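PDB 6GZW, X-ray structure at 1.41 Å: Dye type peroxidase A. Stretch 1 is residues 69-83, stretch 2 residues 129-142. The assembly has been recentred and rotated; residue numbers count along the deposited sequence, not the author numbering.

Stretch 1 (69-83) RDTDVARDAGPSSLT
Stretch 2 129-142: QIGADDALVAFHAL

An irregular segment, 69-83, lies along a strand (129-132), a short connection and the first turns of a helix (135-142), burying 808 Å² in all. The two stretches run in opposite directions: Val73 lies by His140 (CA-CA 5.8 Å), Ala74 by Val137 (4.9 Å), Leu82 by Ala132 (4.2 Å) and Thr83 by Gly131 (5.4 Å).

Backbone bonds join Thr83 to the strand. Thr83, extended at phi/psi -132/148, pairs with Gly131 at -145/148: Thr83 N donates to Gly131 O at 2.8 Å and Gly131 N to Thr83 O at 3.1 Å. Two residues past Gly131, and three before Thr83 on the other side, Asp133 N donates almost straight to Ser80 O (2.8 Å, 177°). Ser80 and Ser81 both take left-handed values, 53/39 and 57/31, and Leu82 N closes back on Pro79 O at 3.0 Å. Ser80, chi1 m, turns OG to Gly78 O (3.0 Å). Ser81, also m, reaches Asp133 through water 1, which accepts from Ser81 OG and donates to Asp133 OD2, both at 2.7 Å.

Leu82 fills the corner between strand and helix. Its CB points sideways, but chi1 t and chi2 p carry the end inward, with CD1 3.9 Å from Ile130 CG2, 4.0 Å from Ala132 CB and 3.8 Å from Ala141 CB. Val137, chi1 t, splits its methyls: CG1 lies 4.0 Å from Leu82 CB, while CG2 lies 3.6 Å from Ala77 CB.

Asp134 caps the helix. Chi1 t and chi2 76° place OD2 3.0 Å from Val137 N, a well-directed bond at 163°, and 3.0 Å from Leu136 N, a weak one at 121°.

At the other end, two turns shape the loop: type I from Asp72 to Arg75, then type II from Ala74 to Ala77. Asp72, m and pointing away, spends OD1 on a salt bridge with Arg75 NH1 at 3.0 Å, and neither residue touches the other stretch. Val73, t, points toward the helix, with CG1 4.2 Å from Leu136 CB and at the edge of the Phe139 ring.

His140, chi1 t and chi2 -103°, is held at edge and face. Its NE2 donates to Asp70 OD1 at 2.7 Å, Asp70 using chi1 t to bring its end nearer from a sideways CB; the other carboxylate oxygen, Asp70 OD2, accepts from Asp72 N at 2.9 Å. Ala74 CB sits over one ring face, 3.8 Å from the His140 ring centroid. Thr71, chi1 p, places OG1 3.4 Å from His140 CD2, near the ring plane, while accepting from Val73 N at 3.3 Å.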

# COMPACT_ATOMS: atom_id res chain seq x y z
N ARG A 69 15.30 5.30 -20.43
CA ARG A 69 14.86 6.23 -19.37
C ARG A 69 14.29 5.49 -18.13
O ARG A 69 13.27 5.92 -17.54
CB ARG A 69 13.83 7.25 -19.92
CG ARG A 69 14.25 7.99 -21.21
CD ARG A 69 15.49 8.85 -21.07
NE ARG A 69 15.20 9.94 -20.13
CZ ARG A 69 16.04 10.47 -19.25
NH1 ARG A 69 17.33 10.12 -19.17
NH2 ARG A 69 15.59 11.40 -18.43
N ASP A 70 14.94 4.40 -17.72
CA ASP A 70 14.50 3.69 -16.53
C ASP A 70 14.81 4.51 -15.28
O ASP A 70 15.83 5.17 -15.22
CB ASP A 70 15.13 2.31 -16.42
CG ASP A 70 14.48 1.49 -15.34
OD1 ASP A 70 13.46 0.85 -15.65
OD2 ASP A 70 15.06 1.49 -14.23
N THR A 71 13.93 4.46 -14.28
CA THR A 71 14.09 5.33 -13.12
C THR A 71 14.96 4.73 -12.02
O THR A 71 15.27 5.43 -11.03
CB THR A 71 12.71 5.60 -12.49
OG1 THR A 71 12.16 4.34 -12.05
CG2 THR A 71 11.78 6.32 -13.49
N ASP A 72 15.33 3.45 -12.14
CA ASP A 72 16.05 2.68 -11.12
C ASP A 72 15.21 2.31 -9.87
O ASP A 72 15.76 1.70 -8.97
CB ASP A 72 17.34 3.37 -10.66
CG ASP A 72 18.33 3.51 -11.77
OD1 ASP A 72 18.69 2.49 -12.37
OD2 ASP A 72 18.80 4.63 -11.99
N VAL A 73 13.92 2.64 -9.84
CA VAL A 73 13.10 2.38 -8.65
C VAL A 73 13.03 0.86 -8.33
O VAL A 73 13.02 0.48 -7.16
CB VAL A 73 11.68 3.00 -8.77
CG1 VAL A 73 10.74 2.54 -7.65
CG2 VAL A 73 11.76 4.51 -8.77
N ALA A 74 12.97 0.03 -9.38
CA ALA A 74 12.90 -1.44 -9.18
C ALA A 74 14.27 -2.12 -9.18
O ALA A 74 14.37 -3.33 -9.02
CB ALA A 74 11.96 -2.06 -10.18
N ARG A 75 15.34 -1.34 -9.30
CA ARG A 75 16.64 -1.90 -9.48
C ARG A 75 17.01 -2.74 -8.24
O ARG A 75 16.70 -2.36 -7.09
CB ARG A 75 17.64 -0.77 -9.77
CG ARG A 75 19.00 -1.23 -10.16
CD ARG A 75 19.81 -0.05 -10.62
NE ARG A 75 21.11 -0.49 -11.10
CZ ARG A 75 21.83 0.12 -12.04
NH1 ARG A 75 21.37 1.20 -12.69
NH2 ARG A 75 23.02 -0.39 -12.37
N ASP A 76 17.66 -3.88 -8.54
CA ASP A 76 18.13 -4.91 -7.60
C ASP A 76 17.05 -5.90 -7.17
O ASP A 76 17.39 -6.97 -6.63
CB ASP A 76 18.83 -4.34 -6.38
CG ASP A 76 20.00 -3.40 -6.74
OD1 ASP A 76 20.88 -3.80 -7.57
OD2 ASP A 76 20.02 -2.26 -6.22
N ALA A 77 15.78 -5.53 -7.33
CA ALA A 77 14.69 -6.43 -6.99
C ALA A 77 14.54 -7.45 -8.11
O ALA A 77 14.85 -7.19 -9.27
CB ALA A 77 13.37 -5.67 -6.81
N GLY A 78 14.09 -8.65 -7.77
CA GLY A 78 13.71 -9.64 -8.79
C GLY A 78 12.35 -9.27 -9.35
O GLY A 78 11.73 -8.26 -8.91
N PRO A 79 11.82 -10.07 -10.30
CA PRO A 79 10.52 -9.76 -10.91
C PRO A 79 9.36 -9.68 -9.88
O PRO A 79 8.34 -9.02 -10.15
CB PRO A 79 10.29 -10.92 -11.87
CG PRO A 79 11.64 -11.55 -12.10
CD PRO A 79 12.54 -11.16 -10.99
N SER A 80 9.50 -10.36 -8.74
CA SER A 80 8.54 -10.28 -7.63
C SER A 80 7.09 -10.56 -8.08
O SER A 80 6.12 -9.88 -7.65
CB SER A 80 8.60 -8.92 -6.92
OG SER A 80 9.92 -8.61 -6.51
N SER A 81 6.94 -11.53 -8.99
CA SER A 81 5.64 -11.93 -9.55
C SER A 81 4.86 -10.81 -10.21
O SER A 81 3.64 -10.84 -10.26
CB SER A 81 4.77 -12.65 -8.48
OG SER A 81 5.43 -13.82 -8.06
N LEU A 82 5.58 -9.84 -10.80
CA LEU A 82 4.92 -8.72 -11.47
C LEU A 82 4.07 -9.25 -12.61
O LEU A 82 4.55 -10.08 -13.39
CB LEU A 82 5.93 -7.71 -12.04
CG LEU A 82 5.29 -6.57 -12.85
CD1 LEU A 82 4.46 -5.59 -12.01
CD2 LEU A 82 6.35 -5.81 -13.62
N THR A 83 2.83 -8.74 -12.72
CA THR A 83 2.01 -8.91 -13.90
C THR A 83 1.41 -7.60 -14.32
O THR A 83 1.13 -6.73 -13.49
CB THR A 83 0.87 -9.96 -13.77
OG1 THR A 83 -0.09 -9.53 -12.78
CG2 THR A 83 1.42 -11.30 -13.37
N GLN A 129 -4.11 -3.35 -15.30
CA GLN A 129 -3.96 -3.91 -13.96
C GLN A 129 -2.51 -4.27 -13.73
O GLN A 129 -1.91 -5.06 -14.47
CB GLN A 129 -4.83 -5.17 -13.81
CG GLN A 129 -4.66 -5.92 -12.49
CD GLN A 129 -5.44 -7.22 -12.49
OE1 GLN A 129 -5.11 -8.15 -13.25
NE2 GLN A 129 -6.47 -7.29 -11.68
N ILE A 130 -1.94 -3.70 -12.67
CA ILE A 130 -0.58 -4.00 -12.29
C ILE A 130 -0.59 -4.63 -10.90
O ILE A 130 -1.25 -4.12 -10.00
CB ILE A 130 0.26 -2.71 -12.26
CG1 ILE A 130 0.36 -2.21 -13.71
CG2 ILE A 130 1.65 -2.96 -11.66
CD1 ILE A 130 0.78 -0.81 -13.82
N GLY A 131 0.12 -5.74 -10.75
CA GLY A 131 0.33 -6.38 -9.46
C GLY A 131 1.68 -7.01 -9.28
O GLY A 131 2.31 -7.42 -10.26
N ALA A 132 2.17 -7.01 -8.05
CA ALA A 132 3.42 -7.64 -7.68
C ALA A 132 3.47 -7.83 -6.19
O ALA A 132 2.67 -7.24 -5.45
CB ALA A 132 4.61 -6.79 -8.15
N ASP A 133 4.44 -8.60 -5.74
CA ASP A 133 4.63 -8.80 -4.30
C ASP A 133 5.60 -7.82 -3.64
O ASP A 133 5.79 -7.89 -2.43
CB ASP A 133 5.07 -10.24 -4.07
CG ASP A 133 3.94 -11.24 -4.25
OD1 ASP A 133 2.79 -10.96 -3.79
OD2 ASP A 133 4.19 -12.31 -4.82
N ASP A 134 6.23 -6.96 -4.44
CA ASP A 134 7.05 -5.86 -3.93
C ASP A 134 6.47 -4.53 -4.38
O ASP A 134 6.14 -4.33 -5.55
CB ASP A 134 8.50 -5.98 -4.40
CG ASP A 134 9.35 -4.89 -3.85
OD1 ASP A 134 9.68 -5.01 -2.66
OD2 ASP A 134 9.66 -3.90 -4.56
N ALA A 135 6.40 -3.57 -3.46
CA ALA A 135 5.75 -2.29 -3.73
C ALA A 135 6.59 -1.40 -4.66
O ALA A 135 6.03 -0.60 -5.39
CB ALA A 135 5.40 -1.54 -2.43
N LEU A 136 7.92 -1.49 -4.59
CA LEU A 136 8.77 -0.72 -5.50
C LEU A 136 8.66 -1.25 -6.92
O LEU A 136 8.49 -0.47 -7.87
CB LEU A 136 10.23 -0.66 -5.05
CG LEU A 136 10.48 -0.07 -3.65
CD1 LEU A 136 11.97 0.12 -3.44
CD2 LEU A 136 9.70 1.21 -3.40
N VAL A 137 8.69 -2.58 -7.06
CA VAL A 137 8.44 -3.20 -8.37
C VAL A 137 7.10 -2.76 -8.91
O VAL A 137 6.96 -2.40 -10.08
CB VAL A 137 8.53 -4.75 -8.30
CG1 VAL A 137 8.08 -5.39 -9.60
CG2 VAL A 137 9.94 -5.19 -7.93
N ALA A 138 6.05 -2.81 -8.07
CA ALA A 138 4.76 -2.42 -8.54
C ALA A 138 4.68 -0.95 -8.97
O ALA A 138 4.12 -0.63 -10.01
CB ALA A 138 3.71 -2.71 -7.48
N PHE A 139 5.21 -0.07 -8.13
CA PHE A 139 5.16 1.37 -8.44
C PHE A 139 5.93 1.69 -9.72
O PHE A 139 5.46 2.41 -10.61
CB PHE A 139 5.72 2.22 -7.32
CG PHE A 139 5.61 3.68 -7.63
CD1 PHE A 139 4.41 4.35 -7.46
CD2 PHE A 139 6.68 4.37 -8.22
CE1 PHE A 139 4.26 5.68 -7.85
CE2 PHE A 139 6.53 5.68 -8.61
CZ PHE A 139 5.34 6.36 -8.40
N HIS A 140 7.11 1.11 -9.83
CA HIS A 140 7.94 1.29 -11.01
C HIS A 140 7.17 0.90 -12.27
O HIS A 140 7.22 1.61 -13.26
CB HIS A 140 9.22 0.47 -10.87
CG HIS A 140 10.07 0.38 -12.09
ND1 HIS A 140 10.10 -0.75 -12.90
CD2 HIS A 140 10.99 1.23 -12.60
CE1 HIS A 140 10.97 -0.55 -13.88
NE2 HIS A 140 11.52 0.64 -13.72
N ALA A 141 6.42 -0.21 -12.23
CA ALA A 141 5.59 -0.59 -13.37
C ALA A 141 4.42 0.37 -13.63
O ALA A 141 4.15 0.75 -14.77
CB ALA A 141 5.10 -2.01 -13.19
N LEU A 142 3.72 0.78 -12.58
CA LEU A 142 2.66 1.80 -12.75
C LEU A 142 3.18 3.06 -13.42
O LEU A 142 2.59 3.58 -14.37
CB LEU A 142 2.06 2.17 -11.39
CG LEU A 142 1.07 3.34 -11.37
CD1 LEU A 142 -0.17 3.10 -12.23
CD2 LEU A 142 0.69 3.69 -9.95
O HOH W 1 6.46 -13.49 -5.54
O HOH W 2 -1.83 -7.82 -13.89